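PDB 1VH5: 1,4-dihydroxy-2-naphthoyl-CoA hydrolase from Escherichia coli, which hydrolyses the thioester of 1,4-dihydroxy-2-naphthoyl-CoA to 1,4-dihydroxy-2-naphthoate and CoA in menaquinone biosynthesis, and also cleaves a wide range of other acyl-CoA thioesters. Local coordinates for the interface of chains A and B. Coordinates in Å, arbitrary orientation; residue numbers count along the deposited sequence, not the author numbering. Chains: chain A/B, Hypothetical protein ydiI.

The interface of chains A and B. Residues chain A 57-58, 61, 89, 91; chain B 61, 65, 85, 87.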
ATOM      1  N   GLY A  57       6.352   2.967   2.739  1.00 13.27           N
ATOM      2  CA  GLY A  57       6.234   2.382   1.396  1.00 13.57           C
ATOM      3  C   GLY A  57       4.791   1.998   1.086  1.00 12.65           C
ATOM      4  O   GLY A  57       4.327   2.115  -0.065  1.00 13.33           O
ATOM      5  N   GLY A  58       4.054   1.549   2.114  1.00 12.22           N
ATOM      6  CA  GLY A  58       2.642   1.283   1.914  1.00 12.08           C
ATOM      7  C   GLY A  58       1.801   2.499   1.581  1.00 11.66           C
ATOM      8  O   GLY A  58       0.812   2.380   0.840  1.00 12.10           O
ATOM      9  N   VAL A  61       1.938   3.142  -2.006  1.00 11.95           N
ATOM     10  CA  VAL A  61       1.056   2.205  -2.723  1.00 11.93           C
ATOM     11  C   VAL A  61      -0.407   2.597  -2.548  1.00 11.83           C
ATOM     12  O   VAL A  61      -1.201   2.490  -3.485  1.00 11.87           O
ATOM     13  CB  VAL A  61       1.350   0.740  -2.324  1.00 12.27           C
ATOM     14  CG1 VAL A  61       0.391  -0.196  -3.080  1.00 12.93           C
ATOM     15  CG2 VAL A  61       2.809   0.381  -2.650  1.00 13.96           C
ATOM     16  N   ALA A  89       5.360  -2.333  -6.834  1.00 12.52           N
ATOM     17  CA  ALA A  89       6.079  -1.067  -6.686  1.00 12.61           C
ATOM     18  C   ALA A  89       7.506  -1.301  -6.331  1.00 13.47           C
ATOM     19  O   ALA A  89       7.818  -2.226  -5.550  1.00 13.59           O
ATOM     20  CB  ALA A  89       5.408  -0.158  -5.630  1.00 13.83           C
ATOM     21  N   HIS A  91      10.541   0.879  -4.455  1.00 12.62           N
ATOM     22  CA  HIS A  91      10.795   2.064  -3.623  1.00 13.74           C
ATOM     23  C   HIS A  91      12.230   2.506  -3.875  1.00 14.31           C
ATOM     24  O   HIS A  91      13.181   1.828  -3.480  1.00 16.50           O
ATOM     25  CB  HIS A  91      10.644   1.659  -2.140  1.00 14.80           C
ATOM     26  CG  HIS A  91       9.286   1.130  -1.787  1.00 14.32           C
ATOM     27  ND1 HIS A  91       8.120   1.816  -2.061  1.00 15.88           N
ATOM     28  CD2 HIS A  91       8.920  -0.008  -1.150  1.00 15.59           C
ATOM     29  CE1 HIS A  91       7.087   1.111  -1.633  1.00 14.33           C
ATOM     30  NE2 HIS A  91       7.549   0.009  -1.061  1.00 15.32           N
TER
ATOM     31  N   VAL B  61      -1.571  -3.422   1.489  1.00 10.26           N
ATOM     32  CA  VAL B  61      -0.146  -3.314   1.247  1.00 11.52           C
ATOM     33  C   VAL B  61       0.546  -2.624   2.444  1.00 11.61           C
ATOM     34  O   VAL B  61       1.658  -2.997   2.829  1.00 11.22           O
ATOM     35  CB  VAL B  61       0.169  -2.667  -0.110  1.00 11.97           C
ATOM     36  CG1 VAL B  61       1.676  -2.502  -0.235  1.00 12.46           C
ATOM     37  CG2 VAL B  61      -0.423  -3.557  -1.211  1.00 14.35           C
ATOM     38  N   GLU B  65       3.581  -4.462   4.239  1.00 10.34           N
ATOM     39  CA  GLU B  65       4.880  -3.826   4.369  1.00 12.27           C
ATOM     40  C   GLU B  65       5.222  -3.565   5.837  1.00 10.78           C
ATOM     41  O   GLU B  65       6.386  -3.721   6.231  1.00 12.29           O
ATOM     42  CB  GLU B  65       5.046  -2.577   3.514  1.00 13.36           C
ATOM     43  CG  GLU B  65       6.479  -2.052   3.494  1.00 16.59           C
ATOM     44  CD  GLU B  65       6.871  -1.259   2.262  1.00 17.62           C
ATOM     45  OE1 GLU B  65       6.275  -1.446   1.195  1.00 19.98           O
ATOM     46  OE2 GLU B  65       7.792  -0.402   2.404  1.00 22.30           O
ATOM     47  N   LEU B  85      12.747  -2.863  -0.912  1.00 11.72           N
ATOM     48  CA  LEU B  85      13.097  -2.582  -2.307  1.00 11.83           C
ATOM     49  C   LEU B  85      11.878  -2.670  -3.204  1.00 12.36           C
ATOM     50  O   LEU B  85      11.603  -1.760  -3.979  1.00 13.22           O
ATOM     51  CB  LEU B  85      14.176  -3.556  -2.793  1.00 12.75           C
ATOM     52  CG  LEU B  85      15.531  -3.595  -2.060  1.00 13.86           C
ATOM     53  CD1 LEU B  85      16.345  -4.776  -2.580  1.00 15.79           C
ATOM     54  CD2 LEU B  85      16.268  -2.304  -2.262  1.00 18.20           C
ATOM     55  N   ILE B  87       7.744  -4.409  -3.663  1.00 11.23           N
ATOM     56  CA  ILE B  87       6.589  -5.098  -3.072  1.00 10.98           C
ATOM     57  C   ILE B  87       5.579  -5.404  -4.162  1.00 11.19           C
ATOM     58  O   ILE B  87       5.445  -4.617  -5.100  1.00 12.77           O
ATOM     59  CB  ILE B  87       5.936  -4.244  -1.917  1.00 13.85           C
ATOM     60  CG1 ILE B  87       4.865  -5.042  -1.122  1.00 15.82           C
ATOM     61  CG2 ILE B  87       5.491  -2.891  -2.477  1.00 15.25           C
ATOM     62  CD1 ILE B  87       4.644  -4.622   0.304  1.00 18.45           C
TER
HETATM   63  O   HOH W   1       8.015   1.402   4.555  1.00 19.97           O
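A:Val61 and B:Val61 meet across the two-fold axis, their side chains crossing at about a right angle. The CG1 methyl of A:Val61 lies 3.9 Å from CB of B:Val61, and CG1 of B:Val61 makes the equivalent contact with CB of A:Val61. Each CG1 points away from its own backbone N, which turns that methyl toward the partner helix. Farther out, the CG2 branch of B:Ile87 reaches the imidazole of A:His91, with B:Ile87 CG2 3.8 Å from A:His91 NE2. Main-chain hydrogen bonds join the antiparallel strands: A:Ala89 N donates to B:Ile87 O (2.9 Å), B:Ile87 N to A:Ala89 O, and A:His91 N to B:Leu85 O. At the polar rim the carboxylate of B:Glu65, the putative nucleophile or proton acceptor, faces A:His91 from the opposite direction, the two flat groups turned 60° apart. A:His91 NE2 donates to the syn lone pair of B:Glu65 OE1 over 3.0 Å in a bent bond (145° at H), with the oxygen 24° out of the ring plane. B:Glu65 OE2 sits 3.3 Å from A:Gly57 CA and is joined through water 1 to A:Gly57 N, at the start of helix 57-74. Cut back to an alanine, B:Glu65 would probably leave A:His91 NE2 without its acceptor and water 1 without its bond to the carboxylate. In this hotdog-fold thioesterase of the PaaI family, helices 57-74 face each other while strands 81-91 pair edge to edge, joining the two sheets within a dimer; both chains thus build the active site, and two dimers form the tetramer.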